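Local coordinates for protein pectate lyase (Bacillus subtilis, PDB 5AMV) that binds calcium and cleaves polygalacturonate by elimination, releasing oligosaccharides that carry an unsaturated galacturonosyl group at their non-reducing ends, at residues Phe145-Ser149 with Asp150-Ile154; Thr226-Ser229 with Asn230-Tyr234; Pro281-Phe285 with Gly286-Val290. All blocks are in the same frame, centred on the assembly; numbering follows the deposited sequence. Where two conformers were deposited one is given.

Interaction 1: residues Phe145-Ser149 with Asp150-Ile154; sequences FQIKS and DNVII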
# COMPACT_ATOMS: atom_id res chain seq x y z
N PHE A 145 -4.09 1.49 -8.69
CA PHE A 145 -3.29 0.81 -9.73
C PHE A 145 -3.10 -0.64 -9.29
O PHE A 145 -2.68 -0.87 -8.16
CB PHE A 145 -1.89 1.44 -9.88
CG PHE A 145 -1.86 2.77 -10.62
CD1 PHE A 145 -3.02 3.44 -11.01
CD2 PHE A 145 -0.60 3.38 -10.84
CE1 PHE A 145 -2.96 4.70 -11.68
CE2 PHE A 145 -0.52 4.62 -11.50
CZ PHE A 145 -1.69 5.28 -11.90
N GLN A 146 -3.43 -1.61 -10.16
CA GLN A 146 -3.17 -3.02 -9.83
C GLN A 146 -2.03 -3.53 -10.71
O GLN A 146 -2.02 -3.27 -11.91
CB GLN A 146 -4.45 -3.88 -10.04
CG GLN A 146 -4.13 -5.33 -9.72
CD GLN A 146 -5.33 -6.26 -9.64
OE1 GLN A 146 -5.52 -6.95 -8.62
NE2 GLN A 146 -6.12 -6.34 -10.73
N ILE A 147 -1.06 -4.20 -10.10
CA ILE A 147 0.06 -4.73 -10.86
C ILE A 147 0.07 -6.25 -10.71
O ILE A 147 0.39 -6.77 -9.64
CB ILE A 147 1.46 -4.10 -10.47
CG1 ILE A 147 1.39 -2.57 -10.47
CG2 ILE A 147 2.53 -4.64 -11.42
CD1 ILE A 147 2.55 -1.89 -9.65
N LYS A 148 -0.30 -6.96 -11.79
CA LYS A 148 -0.24 -8.43 -11.81
C LYS A 148 0.91 -8.90 -12.68
O LYS A 148 1.21 -10.09 -12.74
CB LYS A 148 -1.55 -9.02 -12.40
CG LYS A 148 -2.80 -8.47 -11.74
CD LYS A 148 -4.12 -9.18 -12.20
CE LYS A 148 -4.44 -8.88 -13.66
NZ LYS A 148 -5.64 -9.68 -14.14
N SER A 149 1.55 -7.95 -13.33
CA SER A 149 2.54 -8.21 -14.37
C SER A 149 3.97 -8.11 -13.83
O SER A 149 4.21 -7.83 -12.64
CB SER A 149 2.32 -7.17 -15.46
OG SER A 149 2.49 -5.87 -14.90
N ASP A 150 4.93 -8.31 -14.73
CA ASP A 150 6.35 -8.17 -14.40
C ASP A 150 6.93 -6.89 -14.93
O ASP A 150 6.62 -6.46 -16.04
CB ASP A 150 7.14 -9.36 -14.98
CG ASP A 150 8.62 -9.37 -14.55
OD1 ASP A 150 8.88 -9.88 -13.44
OD2 ASP A 150 9.54 -8.94 -15.30
N ASN A 151 7.83 -6.30 -14.14
CA ASN A 151 8.76 -5.27 -14.61
C ASN A 151 8.08 -3.91 -14.74
O ASN A 151 7.80 -3.41 -15.83
CB ASN A 151 9.44 -5.67 -15.93
CG ASN A 151 10.62 -4.78 -16.25
OD1 ASN A 151 11.28 -4.27 -15.34
ND2 ASN A 151 10.90 -4.59 -17.54
N VAL A 152 7.82 -3.32 -13.58
CA VAL A 152 7.03 -2.10 -13.52
C VAL A 152 7.65 -1.11 -12.57
O VAL A 152 8.03 -1.48 -11.44
CB VAL A 152 5.52 -2.39 -13.12
CG1 VAL A 152 4.75 -1.08 -12.88
CG2 VAL A 152 4.80 -3.24 -14.20
N ILE A 153 7.70 0.15 -13.00
CA ILE A 153 8.27 1.23 -12.19
C ILE A 153 7.20 2.31 -11.99
O ILE A 153 6.61 2.74 -12.96
CB ILE A 153 9.52 1.83 -12.87
CG1 ILE A 153 10.64 0.77 -12.94
CG2 ILE A 153 9.99 3.08 -12.16
CD1 ILE A 153 11.84 1.22 -13.77
N ILE A 154 6.99 2.73 -10.74
CA ILE A 154 6.05 3.82 -10.41
C ILE A 154 6.80 4.83 -9.53
O ILE A 154 7.25 4.45 -8.44
CB ILE A 154 4.83 3.29 -9.60
CG1 ILE A 154 4.16 2.06 -10.28
CG2 ILE A 154 3.85 4.45 -9.30
CD1 ILE A 154 3.53 2.34 -11.63
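F145 offers the edge of its ring to I154: CD1 of the isoleucine lies near the ring plane, 4.3 Å from CD2, while the ring of F159 meets that of F145 edge-to-face. The contact belongs to the interior of the parallel beta-helix of the polysaccharide lyase 1 family, and it illustrates how such a solenoid is filled where its chain turns from one face to the next. Strand 145-147 leaves one parallel sheet and, after the corner at N151, strand 152-154 runs back at 153° to it in another, the two segment axes 10.1 Å apart at their closest. No hydrogen bond crosses between them; aliphatic branches occupy the space instead. The side chains of I147 and V152 cross obliquely, CG2 meeting CG2 at 3.9 Å. CG1 of I147 stands beside the backbone N (chi1 -51°), which carries CD1 inward to 4.0 Å from V152 CG1 and 4.3 Å from I154 CG1. I125 from a loop and I131 from strand 129-133 add to the same apolar filling.

At the turn the polar side chains are tied to other parts of the chain. D150 OD1 accepts hydrogen bonds from T192 and H193. The amide of N151 is fixed at both ends, OD1 by the backbone N of T22 and of G23, ND2 by N128 OD1. S149 OG, between N and carbonyl carbon (chi1 59°), is bonded to I125 O and borders the apolar filling, 3.6 Å from V152 CG2.

Interaction 2: residues Thr226-Ser229 with Asn230-Tyr234; sequences TDAS and NGANY. With CA (calcium ion), chain C.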
# COMPACT_ATOMS: atom_id res chain seq x y z
N THR A 226 0.10 0.52 -0.26
CA THR A 226 0.89 -0.32 -1.16
C THR A 226 0.85 -1.75 -0.58
O THR A 226 1.60 -2.08 0.34
CB THR A 226 2.35 0.18 -1.30
OG1 THR A 226 2.95 0.33 0.01
CG2 THR A 226 2.41 1.56 -2.00
N ASP A 227 -0.02 -2.58 -1.14
CA ASP A 227 -0.21 -3.95 -0.64
C ASP A 227 0.37 -4.95 -1.64
O ASP A 227 0.49 -4.67 -2.86
CB ASP A 227 -1.71 -4.24 -0.43
CG ASP A 227 -2.30 -3.51 0.76
OD1 ASP A 227 -1.54 -2.95 1.61
OD2 ASP A 227 -3.54 -3.55 0.87
N ALA A 228 0.72 -6.13 -1.14
CA ALA A 228 1.26 -7.21 -1.99
C ALA A 228 0.70 -8.55 -1.56
O ALA A 228 0.69 -8.86 -0.40
CB ALA A 228 2.79 -7.22 -1.95
N SER A 229 0.17 -9.31 -2.52
CA SER A 229 -0.51 -10.58 -2.26
C SER A 229 -0.28 -11.54 -3.41
O SER A 229 0.29 -11.19 -4.44
CB SER A 229 -2.02 -10.36 -2.10
OG SER A 229 -2.31 -9.43 -1.08
N ASN A 230 -0.75 -12.78 -3.22
CA ASN A 230 -0.80 -13.79 -4.28
C ASN A 230 0.51 -14.04 -5.04
O ASN A 230 0.59 -14.00 -6.29
CB ASN A 230 -2.00 -13.51 -5.19
CG ASN A 230 -3.32 -13.49 -4.42
OD1 ASN A 230 -3.48 -14.23 -3.44
ND2 ASN A 230 -4.24 -12.62 -4.82
N GLY A 231 1.57 -14.23 -4.26
CA GLY A 231 2.86 -14.61 -4.80
C GLY A 231 3.64 -13.46 -5.41
O GLY A 231 4.65 -13.69 -6.09
N ALA A 232 3.19 -12.22 -5.15
CA ALA A 232 3.96 -11.05 -5.51
C ALA A 232 5.42 -11.26 -5.07
O ALA A 232 5.66 -11.85 -4.02
CB ALA A 232 3.37 -9.79 -4.82
N ASN A 233 6.40 -10.79 -5.84
CA ASN A 233 7.80 -11.13 -5.50
C ASN A 233 8.79 -10.21 -6.21
O ASN A 233 8.55 -9.80 -7.34
CB ASN A 233 8.08 -12.60 -5.95
CG ASN A 233 9.05 -13.34 -5.05
OD1 ASN A 233 9.37 -12.93 -3.94
ND2 ASN A 233 9.56 -14.46 -5.57
N TYR A 234 9.90 -9.91 -5.53
CA TYR A 234 11.00 -9.12 -6.10
C TYR A 234 10.58 -7.70 -6.31
O TYR A 234 10.36 -7.24 -7.45
CB TYR A 234 11.59 -9.73 -7.38
CG TYR A 234 11.99 -11.18 -7.26
CD1 TYR A 234 12.83 -11.60 -6.22
CD2 TYR A 234 11.53 -12.13 -8.19
CE1 TYR A 234 13.23 -12.93 -6.11
CE2 TYR A 234 11.91 -13.50 -8.06
CZ TYR A 234 12.76 -13.85 -7.02
OH TYR A 234 13.16 -15.18 -6.90
CA CA C . -5.55 -4.19 -0.14
O HOH W 1 -5.57 -5.65 1.69
O HOH W 2 -4.54 -6.04 -1.12
O HOH W 3 -7.47 -4.48 -1.46
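S229 and A232 close a type I' beta turn through one backbone hydrogen bond, A232 N to S229 O, 3.2 Å long with an N-H...O angle of 154°. The turn ends strand 226-229 of the parallel beta-helix and starts the chain toward strand 235-245. N230 and G231 fill its two central positions, both with positive phi, a region that favours glycine at G231. Outside the turn, G231 N is bonded to D260 OD1 and N230 ND2 to N189 OD1, so both its central residues are tied to other parts of the chain.

Apolar contact is confined to two methyl groups, A228 CB and A232 CB, 3.9 Å apart inside the bend. The A232 methyl also rests 3.4 Å from S229 O.

Metal binding comes from the strand before the turn, a good example of one short segment serving fold and catalyst together. D184 and D223 share the calcium ion with D227, and three waters also bind it. The D227 carboxylate is gripped at both oxygens: OD1 is hydrogen-bonded to I250 N, while OD2 lies 2.3 Å from the calcium ion.

Interaction 3: residues Pro281-Phe285 with Gly286-Val290; sequences PRVRF and GQVHV. With ADA (alpha-D-galactopyranuronic acid), chain B.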
# COMPACT_ATOMS: atom_id res chain seq x y z
N PRO A 281 5.38 -2.58 7.57
CA PRO A 281 4.31 -3.37 6.97
C PRO A 281 3.79 -4.45 7.94
O PRO A 281 4.47 -4.77 8.94
CB PRO A 281 5.04 -4.09 5.82
CG PRO A 281 6.38 -4.38 6.41
CD PRO A 281 6.70 -3.21 7.37
N ARG A 282 2.65 -5.05 7.61
CA ARG A 282 2.23 -6.32 8.23
C ARG A 282 2.58 -7.43 7.27
O ARG A 282 2.17 -7.37 6.11
CB ARG A 282 0.72 -6.34 8.45
CG ARG A 282 0.24 -7.52 9.31
CD ARG A 282 -1.15 -7.95 8.87
NE ARG A 282 -1.79 -8.82 9.83
CZ ARG A 282 -1.56 -10.14 9.93
NH1 ARG A 282 -0.68 -10.75 9.14
NH2 ARG A 282 -2.24 -10.88 10.82
N VAL A 283 3.34 -8.44 7.71
CA VAL A 283 3.87 -9.44 6.79
C VAL A 283 3.42 -10.84 7.17
O VAL A 283 3.41 -11.18 8.34
CB VAL A 283 5.44 -9.41 6.82
CG1 VAL A 283 6.08 -10.49 5.91
CG2 VAL A 283 5.97 -7.99 6.40
N ARG A 284 3.03 -11.62 6.18
CA ARG A 284 2.98 -13.08 6.32
C ARG A 284 4.02 -13.65 5.35
O ARG A 284 4.18 -13.13 4.25
CB ARG A 284 1.60 -13.63 5.97
CG ARG A 284 0.47 -13.21 6.89
CD ARG A 284 -0.84 -13.63 6.24
NE ARG A 284 -1.99 -13.43 7.13
CZ ARG A 284 -2.75 -12.34 7.14
NH1 ARG A 284 -2.53 -11.33 6.29
NH2 ARG A 284 -3.77 -12.26 7.99
N PHE A 285 4.74 -14.68 5.80
CA PHE A 285 5.61 -15.50 4.91
C PHE A 285 6.88 -14.89 4.37
O PHE A 285 7.91 -15.56 4.31
CB PHE A 285 4.81 -16.12 3.75
CG PHE A 285 3.71 -17.06 4.21
CD1 PHE A 285 4.04 -18.31 4.76
CD2 PHE A 285 2.37 -16.67 4.16
CE1 PHE A 285 3.02 -19.17 5.24
CE2 PHE A 285 1.33 -17.52 4.63
CZ PHE A 285 1.68 -18.80 5.18
N GLY A 286 6.84 -13.63 3.95
CA GLY A 286 7.91 -13.12 3.15
C GLY A 286 9.20 -12.76 3.85
O GLY A 286 9.24 -12.41 5.04
N GLN A 287 10.27 -12.84 3.06
CA GLN A 287 11.59 -12.34 3.44
C GLN A 287 11.62 -10.86 3.09
O GLN A 287 11.90 -10.50 1.93
CB GLN A 287 12.66 -13.12 2.67
CG GLN A 287 12.78 -14.58 3.15
CD GLN A 287 13.74 -15.39 2.26
OE1 GLN A 287 14.54 -14.82 1.51
NE2 GLN A 287 13.70 -16.73 2.41
N VAL A 288 11.32 -10.03 4.10
CA VAL A 288 11.11 -8.60 3.86
C VAL A 288 12.23 -7.84 4.55
O VAL A 288 12.37 -7.92 5.77
CB VAL A 288 9.73 -8.16 4.35
CG1 VAL A 288 9.52 -6.65 4.08
CG2 VAL A 288 8.65 -9.00 3.68
N HIS A 289 13.03 -7.14 3.75
CA HIS A 289 14.14 -6.36 4.29
C HIS A 289 13.64 -4.93 4.54
O HIS A 289 13.24 -4.27 3.61
CB HIS A 289 15.31 -6.32 3.29
CG HIS A 289 16.56 -5.72 3.84
ND1 HIS A 289 17.62 -5.37 3.03
CD2 HIS A 289 16.95 -5.43 5.11
CE1 HIS A 289 18.61 -4.89 3.77
NE2 HIS A 289 18.24 -4.95 5.04
N VAL A 290 13.68 -4.48 5.78
CA VAL A 290 13.13 -3.20 6.21
C VAL A 290 14.28 -2.37 6.78
O VAL A 290 14.78 -2.66 7.87
CB VAL A 290 12.04 -3.47 7.26
CG1 VAL A 290 11.47 -2.13 7.89
CG2 VAL A 290 10.93 -4.37 6.65
C1 ADA B . -7.12 -5.50 12.17
C2 ADA B . -8.33 -6.23 11.59
C3 ADA B . -8.40 -7.67 12.13
C4 ADA B . -7.12 -8.42 11.81
C5 ADA B . -5.94 -7.66 12.41
C6 ADA B . -4.67 -8.29 11.87
O2 ADA B . -9.51 -5.56 12.06
O3 ADA B . -9.48 -8.37 11.51
O4 ADA B . -6.96 -8.46 10.38
O5 ADA B . -5.93 -6.27 11.97
O6B ADA B . -3.89 -7.54 11.23
O6A ADA B . -4.45 -9.54 12.04
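G286, the residue most enclosed by this local contact, sits where the chain doubles back between strand 282-283 and strand 287-290. Its N donates to R284 O at 2.7 Å with an N-H...O angle of 139°, a short, bent bond that spans F285 and, with the positive phi of that residue, makes a classic gamma turn. The glycine itself is instructive: lacking a side chain, it lets V288 CG2 come close, and V283 CG1 lies 3.8 Å from G286 N.

V283 packs inward from the other arm of the bend. Its CG1, anti to the backbone N (chi1 178°), meets V288 CG2 at 3.7 Å, and its CG2 approaches the same methyl at 3.9 Å, the two valines lying side by side and pointing opposite ways. Two residues earlier, P281, preceded by a cis peptide bond, brings CD to 4.4 Å from V290 CG2. I318 and W310 add apolar surface around these residues.

Next to V283 in sequence, R282 faces the other way and grips the galacturonate carboxylate with two hydrogen bonds, NE to O6B at 2.8 Å (166°) and NH2 to O6A at 2.9 Å. One face of its guanidinium is approached by R284 NH2, whose own group is held by a salt bridge to D255 and a bond to G252 O; F339 makes a cation-pi contact with R282. A leucine in its place, with no N-H to offer O6B and O6A, would probably leave the sugar's carboxylate without this charged mate and less firmly held.

With D173 and R279 also bonded to this sugar, the segment exemplifies the plan of the pectate lyase parallel beta-helix, in which aliphatic residues fill the interior while alternate residues of the same strand line the substrate-binding cleft.

The three contacts sample the same event, a change of direction in a parallel beta-helix, met successively along the chain. Interactions 1 and 3 are buried and their side-chain contacts are apolar; interaction 2 is only partly buried, and there a backbone-bonded turn replaces most of the packing. The first strands of interactions 1 and 2 belong to one four-stranded parallel sheet, whereas that of interaction 3 belongs to another. Centres lie about 10 Å apart between interactions 1 and 2 and again between 2 and 3, and no two touch. Their roles differ: interaction 1 is apolar packing, interaction 2 supplies a calcium ligand, and interaction 3 holds an arginine bound to the sugar.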